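Local structure of mannitol dehydrogenase (Helicobacter pylori, 3TWO) at residues 252-263 / 280-291; 63-71 / 82-90. The protein probably catalyses the NADP(H)-dependent, zinc-assisted interconversion of cinnamyl alcohols and the corresponding aldehydes, as in other cinnamyl-alcohol dehydrogenases of the medium-chain family. One frame throughout, in Å; residues are numbered along the deposited sequence.

Interaction 1 (252-263 / 280-291). With NDP (NADPH dihydro-nicotinamide-adenine-dinucleotide phosphate), chain F.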
loop_
_atom_site.group_PDB
_atom_site.type_symbol
_atom_site.label_atom_id
_atom_site.label_comp_id
_atom_site.label_asym_id
_atom_site.label_seq_id
_atom_site.Cartn_x
_atom_site.Cartn_y
_atom_site.Cartn_z
ATOM N N LEU B 252 -3.824 -8.960 3.440
ATOM C CA LEU B 252 -3.491 -8.552 2.087
ATOM C C LEU B 252 -3.642 -9.738 1.133
ATOM O O LEU B 252 -4.183 -9.601 0.048
ATOM C CB LEU B 252 -2.069 -7.928 2.019
ATOM C CG LEU B 252 -1.506 -7.504 0.650
ATOM C CD1 LEU B 252 -2.361 -6.366 0.023
ATOM C CD2 LEU B 252 -0.075 -7.020 0.737
ATOM N N LYS B 253 -3.206 -10.912 1.547
ATOM C CA LYS B 253 -3.373 -12.093 0.706
ATOM C C LYS B 253 -4.863 -12.426 0.422
ATOM O O LYS B 253 -5.126 -13.167 -0.489
ATOM C CB LYS B 253 -2.710 -13.325 1.307
ATOM C CG LYS B 253 -3.347 -13.741 2.637
ATOM C CD LYS B 253 -3.513 -15.249 2.721
ATOM C CE LYS B 253 -2.243 -16.022 3.019
ATOM N NZ LYS B 253 -1.204 -15.151 3.617
ATOM N N LEU B 254 -5.826 -11.908 1.184
ATOM C CA LEU B 254 -7.247 -12.252 0.910
ATOM C C LEU B 254 -7.830 -11.483 -0.287
ATOM O O LEU B 254 -8.949 -11.790 -0.756
ATOM C CB LEU B 254 -8.137 -11.977 2.156
ATOM C CG LEU B 254 -7.829 -12.897 3.358
ATOM C CD1 LEU B 254 -8.641 -12.510 4.569
ATOM C CD2 LEU B 254 -7.978 -14.392 2.981
ATOM N N LEU B 255 -7.117 -10.442 -0.736
ATOM C CA LEU B 255 -7.685 -9.531 -1.736
ATOM C C LEU B 255 -7.593 -10.105 -3.139
ATOM O O LEU B 255 -6.597 -10.765 -3.541
ATOM C CB LEU B 255 -6.955 -8.206 -1.755
ATOM C CG LEU B 255 -7.114 -7.223 -0.590
ATOM C CD1 LEU B 255 -6.321 -5.951 -0.980
ATOM C CD2 LEU B 255 -8.682 -6.920 -0.393
ATOM N N THR B 256 -8.614 -9.783 -3.906
ATOM C CA THR B 256 -8.562 -10.114 -5.303
ATOM C C THR B 256 -7.593 -9.161 -6.049
ATOM O O THR B 256 -7.131 -8.141 -5.469
ATOM C CB THR B 256 -9.973 -10.052 -5.881
ATOM O OG1 THR B 256 -9.950 -10.709 -7.131
ATOM C CG2 THR B 256 -10.444 -8.594 -6.010
ATOM N N TYR B 257 -7.256 -9.512 -7.293
ATOM C CA TYR B 257 -6.484 -8.639 -8.197
ATOM C C TYR B 257 -7.154 -7.261 -8.239
ATOM O O TYR B 257 -8.358 -7.210 -8.431
ATOM C CB TYR B 257 -6.494 -9.273 -9.597
ATOM C CG TYR B 257 -5.780 -8.510 -10.715
ATOM C CD1 TYR B 257 -4.424 -8.757 -11.009
ATOM C CD2 TYR B 257 -6.494 -7.612 -11.539
ATOM C CE1 TYR B 257 -3.783 -8.091 -12.105
ATOM C CE2 TYR B 257 -5.879 -6.918 -12.597
ATOM C CZ TYR B 257 -4.527 -7.157 -12.887
ATOM O OH TYR B 257 -3.947 -6.515 -13.980
ATOM N N ASN B 258 -6.389 -6.171 -8.046
ATOM C CA ASN B 258 -6.922 -4.814 -7.967
ATOM C C ASN B 258 -7.848 -4.486 -6.772
ATOM O O ASN B 258 -8.504 -3.434 -6.771
ATOM C CB ASN B 258 -7.604 -4.417 -9.277
ATOM C CG ASN B 258 -7.496 -2.919 -9.554
ATOM O OD1 ASN B 258 -6.488 -2.286 -9.283
ATOM N ND2 ASN B 258 -8.552 -2.353 -10.071
ATOM N N GLY B 259 -7.919 -5.379 -5.789
ATOM C CA GLY B 259 -8.593 -5.107 -4.510
ATOM C C GLY B 259 -7.859 -4.089 -3.609
ATOM O O GLY B 259 -6.669 -3.776 -3.828
ATOM N N ASP B 260 -8.587 -3.510 -2.658
ATOM C CA ASP B 260 -8.026 -2.495 -1.709
ATOM C C ASP B 260 -8.042 -3.000 -0.271
ATOM O O ASP B 260 -9.039 -3.610 0.155
ATOM C CB ASP B 260 -8.881 -1.217 -1.649
ATOM C CG ASP B 260 -8.789 -0.328 -2.863
ATOM O OD1 ASP B 260 -9.631 0.586 -2.911
ATOM O OD2 ASP B 260 -7.920 -0.464 -3.735
ATOM N N LEU B 261 -6.977 -2.735 0.482
ATOM C CA LEU B 261 -6.953 -2.919 1.934
ATOM C C LEU B 261 -6.772 -1.529 2.540
ATOM O O LEU B 261 -5.766 -0.843 2.243
ATOM C CB LEU B 261 -5.749 -3.766 2.325
ATOM C CG LEU B 261 -5.309 -3.917 3.789
ATOM C CD1 LEU B 261 -6.504 -4.445 4.647
ATOM C CD2 LEU B 261 -4.150 -4.911 3.896
ATOM N N ALA B 262 -7.788 -1.078 3.257
ATOM C CA ALA B 262 -7.801 0.220 3.863
ATOM C C ALA B 262 -7.493 -0.022 5.349
ATOM O O ALA B 262 -8.195 -0.814 6.013
ATOM C CB ALA B 262 -9.213 0.846 3.781
ATOM N N LEU B 263 -6.512 0.717 5.864
ATOM C CA LEU B 263 -6.034 0.577 7.232
ATOM C C LEU B 263 -6.517 1.787 8.004
ATOM O O LEU B 263 -6.160 2.927 7.666
ATOM C CB LEU B 263 -4.490 0.536 7.267
ATOM C CG LEU B 263 -3.873 -0.570 6.446
ATOM C CD1 LEU B 263 -2.330 -0.491 6.332
ATOM C CD2 LEU B 263 -4.365 -2.013 6.870
ATOM N N PHE B 280 4.846 -6.670 -0.630
ATOM C CA PHE B 280 3.980 -6.135 -1.696
ATOM C C PHE B 280 4.141 -6.882 -3.022
ATOM O O PHE B 280 3.155 -7.200 -3.672
ATOM C CB PHE B 280 4.205 -4.657 -1.937
ATOM C CG PHE B 280 3.559 -3.782 -0.907
ATOM C CD1 PHE B 280 4.318 -3.179 0.110
ATOM C CD2 PHE B 280 2.201 -3.537 -0.944
ATOM C CE1 PHE B 280 3.676 -2.322 1.067
ATOM C CE2 PHE B 280 1.583 -2.690 0.019
ATOM C CZ PHE B 280 2.324 -2.095 1.005
ATOM N N ILE B 281 5.380 -7.182 -3.394
ATOM C CA ILE B 281 5.657 -7.810 -4.667
ATOM C C ILE B 281 5.195 -9.266 -4.643
ATOM O O ILE B 281 4.639 -9.768 -5.646
ATOM C CB ILE B 281 7.148 -7.643 -5.033
ATOM C CG1 ILE B 281 7.348 -6.172 -5.479
ATOM C CG2 ILE B 281 7.611 -8.632 -6.141
ATOM C CD1 ILE B 281 8.747 -5.671 -5.369
ATOM N N HIS B 282 5.358 -9.933 -3.501
ATOM C CA HIS B 282 4.911 -11.312 -3.446
ATOM C C HIS B 282 3.386 -11.363 -3.595
ATOM O O HIS B 282 2.838 -12.259 -4.294
ATOM C CB HIS B 282 5.355 -11.980 -2.149
ATOM C CG HIS B 282 4.822 -13.367 -1.970
ATOM N ND1 HIS B 282 4.025 -13.729 -0.893
ATOM C CD2 HIS B 282 4.975 -14.487 -2.716
ATOM C CE1 HIS B 282 3.733 -15.016 -0.975
ATOM N NE2 HIS B 282 4.294 -15.496 -2.073
ATOM N N LEU B 283 2.704 -10.398 -2.985
ATOM C CA LEU B 283 1.247 -10.378 -3.038
ATOM C C LEU B 283 0.819 -9.285 -3.996
ATOM O O LEU B 283 0.220 -8.301 -3.576
ATOM C CB LEU B 283 0.719 -10.089 -1.635
ATOM C CG LEU B 283 1.036 -11.218 -0.619
ATOM C CD1 LEU B 283 0.528 -10.813 0.797
ATOM C CD2 LEU B 283 0.390 -12.571 -1.118
ATOM N N GLY B 284 1.242 -9.402 -5.253
ATOM C CA GLY B 284 1.187 -8.254 -6.126
ATOM C C GLY B 284 -0.217 -7.860 -6.577
ATOM O O GLY B 284 -1.149 -8.679 -6.499
ATOM N N ASN B 285 -0.345 -6.592 -7.020
ATOM C CA ASN B 285 -1.584 -6.047 -7.625
ATOM C C ASN B 285 -2.706 -5.947 -6.607
ATOM O O ASN B 285 -3.884 -5.970 -6.966
ATOM C CB ASN B 285 -2.053 -6.849 -8.886
ATOM C CG ASN B 285 -1.015 -6.819 -10.002
ATOM O OD1 ASN B 285 -0.800 -5.808 -10.665
ATOM N ND2 ASN B 285 -0.332 -7.891 -10.160
ATOM N N ARG B 286 -2.340 -5.852 -5.338
ATOM C CA ARG B 286 -3.315 -5.692 -4.277
ATOM C C ARG B 286 -2.926 -4.439 -3.549
ATOM O O ARG B 286 -1.779 -4.335 -3.020
ATOM C CB ARG B 286 -3.243 -6.886 -3.340
ATOM C CG ARG B 286 -3.652 -8.174 -3.992
ATOM C CD ARG B 286 -3.224 -9.291 -3.088
ATOM N NE ARG B 286 -3.648 -10.612 -3.552
ATOM C CZ ARG B 286 -2.896 -11.449 -4.255
ATOM N NH1 ARG B 286 -1.698 -11.089 -4.678
ATOM N NH2 ARG B 286 -3.364 -12.632 -4.606
ATOM N N LYS B 287 -3.835 -3.461 -3.527
ATOM C CA LYS B 287 -3.419 -2.116 -3.110
ATOM C C LYS B 287 -3.678 -1.885 -1.615
ATOM O O LYS B 287 -4.679 -2.365 -1.075
ATOM C CB LYS B 287 -4.191 -1.091 -3.952
ATOM C CG LYS B 287 -3.957 -1.229 -5.515
ATOM C CD LYS B 287 -4.392 0.037 -6.221
ATOM C CE LYS B 287 -4.528 -0.233 -7.683
ATOM N NZ LYS B 287 -4.923 1.028 -8.362
ATOM N N VAL B 288 -2.824 -1.125 -0.951
ATOM C CA VAL B 288 -2.985 -0.842 0.473
ATOM C C VAL B 288 -2.997 0.698 0.642
ATOM O O VAL B 288 -2.219 1.414 -0.011
ATOM C CB VAL B 288 -1.794 -1.412 1.303
ATOM C CG1 VAL B 288 -1.941 -1.072 2.764
ATOM C CG2 VAL B 288 -1.609 -2.992 1.149
ATOM N N TYR B 289 -3.877 1.236 1.463
ATOM C CA TYR B 289 -3.705 2.658 1.810
ATOM C C TYR B 289 -4.174 2.832 3.225
ATOM O O TYR B 289 -4.849 1.917 3.779
ATOM C CB TYR B 289 -4.476 3.568 0.886
ATOM C CG TYR B 289 -5.971 3.306 0.893
ATOM C CD1 TYR B 289 -6.793 4.022 1.774
ATOM C CD2 TYR B 289 -6.575 2.356 0.011
ATOM C CE1 TYR B 289 -8.209 3.854 1.805
ATOM C CE2 TYR B 289 -8.026 2.161 0.047
ATOM C CZ TYR B 289 -8.803 2.907 0.946
ATOM O OH TYR B 289 -10.182 2.819 1.019
ATOM N N GLY B 290 -3.828 3.975 3.819
ATOM C CA GLY B 290 -4.331 4.313 5.152
ATOM C C GLY B 290 -5.435 5.359 5.030
ATOM O O GLY B 290 -5.522 6.048 4.015
ATOM N N SER B 291 -6.224 5.520 6.080
ATOM C CA SER B 291 -7.267 6.578 6.116
ATOM C C SER B 291 -7.275 7.166 7.536
ATOM O O SER B 291 -7.179 6.419 8.495
ATOM C CB SER B 291 -8.659 6.009 5.785
ATOM O OG SER B 291 -9.510 7.057 5.378
HETATM P PA NDP F . -12.551 -1.010 19.963
HETATM O O1A NDP F . -11.812 -1.908 20.865
HETATM O O2A NDP F . -14.117 -0.921 19.823
HETATM O O5B NDP F . -12.665 -2.202 18.855
HETATM C C5B NDP F . -11.469 -3.063 18.457
HETATM C C4B NDP F . -12.004 -4.412 17.992
HETATM O O4B NDP F . -11.019 -5.303 17.320
HETATM C C3B NDP F . -12.562 -5.174 19.214
HETATM O O3B NDP F . -13.889 -5.705 18.838
HETATM C C2B NDP F . -11.531 -6.320 19.396
HETATM O O2B NDP F . -12.259 -7.438 19.939
HETATM C C1B NDP F . -11.154 -6.653 17.933
HETATM N N9A NDP F . -9.771 -7.160 17.780
HETATM C C8A NDP F . -8.721 -6.819 18.563
HETATM N N7A NDP F . -7.659 -7.434 18.068
HETATM C C5A NDP F . -8.022 -8.144 17.003
HETATM C C6A NDP F . -7.337 -8.959 16.120
HETATM N N6A NDP F . -5.988 -9.216 16.218
HETATM N N1A NDP F . -8.056 -9.527 15.159
HETATM C C2A NDP F . -9.344 -9.321 14.992
HETATM N N3A NDP F . -10.017 -8.541 15.804
HETATM C C4A NDP F . -9.365 -7.958 16.825
HETATM O O3 NDP F . -11.713 -0.138 18.950
HETATM P PN NDP F . -12.235 1.007 18.084
HETATM O O1N NDP F . -13.161 0.533 17.030
HETATM O O2N NDP F . -12.677 2.281 18.852
HETATM O O5D NDP F . -10.892 1.468 17.404
HETATM C C5D NDP F . -10.048 0.409 16.738
HETATM C C4D NDP F . -8.640 1.009 16.321
HETATM O O4D NDP F . -9.006 2.052 15.397
HETATM C C3D NDP F . -7.816 1.674 17.457
HETATM O O3D NDP F . -6.412 1.358 17.248
HETATM C C2D NDP F . -8.154 3.168 17.245
HETATM O O2D NDP F . -7.112 3.966 17.686
HETATM C C1D NDP F . -8.199 3.221 15.700
HETATM N N1N NDP F . -8.843 4.456 15.138
HETATM C C2N NDP F . -8.244 5.059 14.009
HETATM C C3N NDP F . -8.793 6.199 13.445
HETATM C C7N NDP F . -8.168 6.769 12.173
HETATM O O7N NDP F . -7.470 6.055 11.434
HETATM N N7N NDP F . -8.640 7.956 11.809
HETATM C C4N NDP F . -9.938 6.783 14.035
HETATM C C5N NDP F . -10.578 6.166 15.150
HETATM C C6N NDP F . -10.038 5.026 15.710
HETATM P P2B NDP F . -11.704 -8.353 21.079
HETATM O O1X NDP F . -12.935 -8.423 22.160
HETATM O O2X NDP F . -11.231 -9.622 20.517
HETATM O O3X NDP F . -10.540 -7.553 21.808
#
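The last two strands of the Rossmann-type parallel sheet, 259-263 and 287-290, the outermost strand of this sheet within the chain, pair here, and Ala262 and Tyr289 meet on one face of it. Parallel pairing shows its regular ladder: each strand gives and takes in turn, from Lys287 N to Gly259 O (2.9 Å) through to Ser291 N on Leu263 O. Ser291 lines the NADPH pocket, its O lying 3.0 Å from NADPH O7N. Above the ladder the Tyr289 ring lies flat over its neighbour, Ala262 CA standing 4.1 Å from the ring centroid in a CH-pi contact. Tyr289 CG sits between the backbone N and the carbonyl carbon (chi1 60°), which folds the ring back over strand 259-263. Asp260 meets the ring edge, its carboxylate nearly perpendicular, and both Tyr289 OH and Asp260 OD1 bond to Ser172. Lys287 runs extended past Asn258 to a salt bridge with Asp260 of the second subunit, with the reciprocal bridge from Lys287 of that subunit to Asp260; strand 287-290 is also hydrogen-bonded through its backbone to the second subunit.

On the other face, Val288 is wedged between two leucines: CG1 meets Leu263 CD1 and CG2 meets Leu252 CD1, the latter at 3.6 Å. Leu252 CD2 continues to Leu283 CD1 beside helix 277-282. The type II turn 256-259 is tied down by Asn258 N on Asn285 O (2.7 Å). Arg286, extended from CG to NE, slides past Leu255 in the opposite direction, and its NE donates to Leu255 O at 3.0 Å, the oxygen lying 22° out of the guanidinium plane.

Interaction 2 (63-71 / 82-90). With ZN (zinc ion), chain G.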
loop_
_atom_site.group_PDB
_atom_site.type_symbol
_atom_site.label_atom_id
_atom_site.label_comp_id
_atom_site.label_asym_id
_atom_site.label_seq_id
_atom_site.Cartn_x
_atom_site.Cartn_y
_atom_site.Cartn_z
ATOM N N GLY B 63 -11.517 11.808 24.566
ATOM C CA GLY B 63 -12.867 11.907 24.063
ATOM C C GLY B 63 -12.969 12.837 22.889
ATOM O O GLY B 63 -12.689 14.034 23.001
ATOM N N HIS B 64 -13.265 12.267 21.716
ATOM C CA HIS B 64 -13.467 13.076 20.517
ATOM C C HIS B 64 -14.671 12.565 19.757
ATOM O O HIS B 64 -14.709 12.643 18.556
ATOM C CB HIS B 64 -12.204 13.183 19.634
ATOM C CG HIS B 64 -11.595 11.869 19.244
ATOM N ND1 HIS B 64 -10.271 11.758 18.871
ATOM C CD2 HIS B 64 -12.108 10.606 19.207
ATOM C CE1 HIS B 64 -9.985 10.485 18.630
ATOM N NE2 HIS B 64 -11.083 9.771 18.830
ATOM N N GLU B 65 -15.674 12.084 20.487
ATOM C CA GLU B 65 -16.990 11.792 19.938
ATOM C C GLU B 65 -18.003 12.569 20.761
ATOM O O GLU B 65 -18.464 12.112 21.825
ATOM C CB GLU B 65 -17.241 10.268 19.961
ATOM C CG GLU B 65 -16.240 9.555 19.046
ATOM C CD GLU B 65 -16.460 8.060 18.964
ATOM O OE1 GLU B 65 -17.093 7.512 19.871
ATOM O OE2 GLU B 65 -16.020 7.427 17.983
ATOM N N ILE B 66 -18.308 13.782 20.313
ATOM C CA ILE B 66 -18.997 14.697 21.179
ATOM C C ILE B 66 -20.357 15.088 20.580
ATOM O O ILE B 66 -20.440 15.487 19.402
ATOM C CB ILE B 66 -18.130 15.969 21.417
ATOM C CG1 ILE B 66 -16.857 15.639 22.250
ATOM C CG2 ILE B 66 -18.965 17.090 22.074
ATOM C CD1 ILE B 66 -15.729 16.631 21.970
ATOM N N ALA B 67 -21.422 14.955 21.364
ATOM C CA ALA B 67 -22.727 15.474 20.921
ATOM C C ALA B 67 -23.242 16.396 22.015
ATOM O O ALA B 67 -23.163 16.040 23.226
ATOM C CB ALA B 67 -23.721 14.344 20.637
ATOM N N GLY B 68 -23.749 17.579 21.637
ATOM C CA GLY B 68 -24.239 18.525 22.641
ATOM C C GLY B 68 -25.126 19.619 22.087
ATOM O O GLY B 68 -25.634 19.535 20.953
ATOM N N ILE B 69 -25.258 20.689 22.871
ATOM C CA ILE B 69 -26.132 21.837 22.523
ATOM C C ILE B 69 -25.334 23.130 22.646
ATOM O O ILE B 69 -24.522 23.301 23.604
ATOM C CB ILE B 69 -27.375 21.868 23.444
ATOM C CG1 ILE B 69 -28.179 20.593 23.186
ATOM C CG2 ILE B 69 -28.277 23.164 23.172
ATOM C CD1 ILE B 69 -29.333 20.269 24.141
ATOM N N ILE B 70 -25.570 24.032 21.697
ATOM C CA ILE B 70 -24.918 25.321 21.724
ATOM C C ILE B 70 -25.546 26.198 22.787
ATOM O O ILE B 70 -26.737 26.529 22.739
ATOM C CB ILE B 70 -24.896 25.965 20.367
ATOM C CG1 ILE B 70 -24.006 25.068 19.444
ATOM C CG2 ILE B 70 -24.450 27.443 20.467
ATOM C CD1 ILE B 70 -23.305 25.771 18.319
ATOM N N LYS B 71 -24.728 26.499 23.775
ATOM C CA LYS B 71 -25.058 27.401 24.862
ATOM C C LYS B 71 -24.725 28.861 24.518
ATOM O O LYS B 71 -25.432 29.749 24.938
ATOM C CB LYS B 71 -24.295 26.957 26.106
ATOM C CG LYS B 71 -24.609 27.695 27.412
ATOM C CD LYS B 71 -23.543 27.286 28.467
ATOM C CE LYS B 71 -23.982 27.476 29.922
ATOM N NZ LYS B 71 -24.763 26.255 30.305
ATOM N N ILE B 82 -27.789 29.732 19.455
ATOM C CA ILE B 82 -28.040 29.118 20.760
ATOM C C ILE B 82 -29.200 28.113 20.635
ATOM O O ILE B 82 -30.181 28.393 19.955
ATOM C CB ILE B 82 -28.407 30.211 21.802
ATOM C CG1 ILE B 82 -27.201 31.179 21.984
ATOM C CG2 ILE B 82 -28.961 29.562 23.150
ATOM C CD1 ILE B 82 -27.385 32.253 23.127
ATOM N N GLY B 83 -29.101 26.957 21.285
ATOM C CA GLY B 83 -30.117 25.913 21.134
ATOM C C GLY B 83 -29.821 24.871 20.065
ATOM O O GLY B 83 -30.345 23.742 20.154
ATOM N N ASP B 84 -28.981 25.207 19.071
ATOM C CA ASP B 84 -28.638 24.196 18.012
ATOM C C ASP B 84 -28.031 22.913 18.561
ATOM O O ASP B 84 -27.172 22.941 19.486
ATOM C CB ASP B 84 -27.649 24.729 16.965
ATOM C CG ASP B 84 -28.290 25.678 15.970
ATOM O OD1 ASP B 84 -29.523 25.876 16.004
ATOM O OD2 ASP B 84 -27.538 26.274 15.168
ATOM N N VAL B 85 -28.421 21.798 17.956
ATOM C CA VAL B 85 -27.855 20.502 18.337
ATOM C C VAL B 85 -26.671 20.163 17.420
ATOM O O VAL B 85 -26.784 20.217 16.195
ATOM C CB VAL B 85 -28.947 19.368 18.379
ATOM C CG1 VAL B 85 -28.321 18.136 18.957
ATOM C CG2 VAL B 85 -30.170 19.784 19.274
ATOM N N VAL B 86 -25.527 19.802 18.010
ATOM C CA VAL B 86 -24.311 19.744 17.259
ATOM C C VAL B 86 -23.371 18.637 17.663
ATOM O O VAL B 86 -23.478 18.090 18.734
ATOM C CB VAL B 86 -23.516 21.104 17.403
ATOM C CG1 VAL B 86 -24.273 22.242 16.770
ATOM C CG2 VAL B 86 -23.254 21.414 18.860
ATOM N N GLY B 87 -22.370 18.348 16.835
ATOM C CA GLY B 87 -21.354 17.384 17.239
ATOM C C GLY B 87 -19.973 17.927 17.007
ATOM O O GLY B 87 -19.776 18.837 16.156
ATOM N N VAL B 88 -19.010 17.393 17.774
ATOM C CA VAL B 88 -17.595 17.690 17.593
ATOM C C VAL B 88 -16.817 16.372 17.480
ATOM O O VAL B 88 -17.096 15.399 18.232
ATOM C CB VAL B 88 -17.045 18.582 18.755
ATOM C CG1 VAL B 88 -15.545 18.885 18.586
ATOM C CG2 VAL B 88 -17.865 19.862 18.836
ATOM N N GLY B 89 -15.830 16.365 16.557
ATOM C CA GLY B 89 -15.030 15.188 16.284
ATOM C C GLY B 89 -13.593 15.250 16.809
ATOM O O GLY B 89 -13.300 15.829 17.876
ATOM N N CYS B 90 -12.687 14.670 16.019
ATOM C CA CYS B 90 -11.273 14.532 16.383
ATOM C C CYS B 90 -10.394 15.776 16.323
ATOM O O CYS B 90 -9.243 15.723 16.827
ATOM C CB CYS B 90 -10.613 13.459 15.484
ATOM S SG CYS B 90 -11.405 11.869 15.755
HETATM ZN ZN ZN G . -11.303 8.169 17.440
#
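Cys90 SG sits over one face of the His64 imidazole, 3.4 Å from the ring centroid and 12° off its normal, where a beta hairpin of the GroES-like domain runs up to the zinc site. Strands 65-73 and 85-88 are antiparallel neighbours. The CG of His64 takes the crowded position between backbone N and carbonyl carbon (chi1 54°), which brings one face of the ring under Cys90 SG and turns NE2 to the zinc ion at 2.1 Å; Cys42 and Cys160 supply the other protein ligands.

Packing is close along the buried middle. Ile66 and Val88 form a hydrogen-bonded pair joined by two backbone bonds, and their side chains lie side by side, pointing the same way, with CB to CB at 3.9 Å. Gly68 and Val86 make the next such pair, followed on the same face by Ile70, whose side chain crosses that of Val86 at about a right angle, Ile70 CG1 to Val86 CG2 3.8 Å. Strand 31-40 adds Ile36, Val32 and Ile34 against Ile66, Ile70 and Val88. The non-hydrogen-bonded pair Ala67 and Gly87 belongs to the opposite face; Gly87 CA lies 3.0 Å from Ile66 O, a tight fit at a residue with no side chain.

Toward the turn the contact thins and meets solvent. Ile82 and Gly83 are exposed, and there Gly83 N still donates to Ile70 O at 2.8 Å, while Ile82 lays CG1 and CD1 against the backbone oxygen of Lys71. Asp84 turns its carboxylate to Lys81.

The ladder thus anchors a metal-binding histidine at one end. NE2 is committed to zinc while the Cys90 sulfur covers one ring face, which probably limits how the imidazole can tilt.

Along the chain interaction 2 is complete before interaction 1 begins, and they belong to different parts of the protein: 63-71 with 82-90 to the GroES-like part, 252-263 with 280-291 to the nucleotide-binding part. Their centres are about 37 Å apart, on opposite sides of the chain's centre, and they share no sheet; the nearest atoms, about 10 Å apart, do not touch. Helix 158-171 bridges the gap, carrying the zinc ligand Cys160, which touches residues of interaction 2, and Pro168, which packs on interaction 1. The hairpin of interaction 2, through His64, and the parallel strand pair of interaction 1, through Ser291, thus approach zinc and cofactor from the two domains.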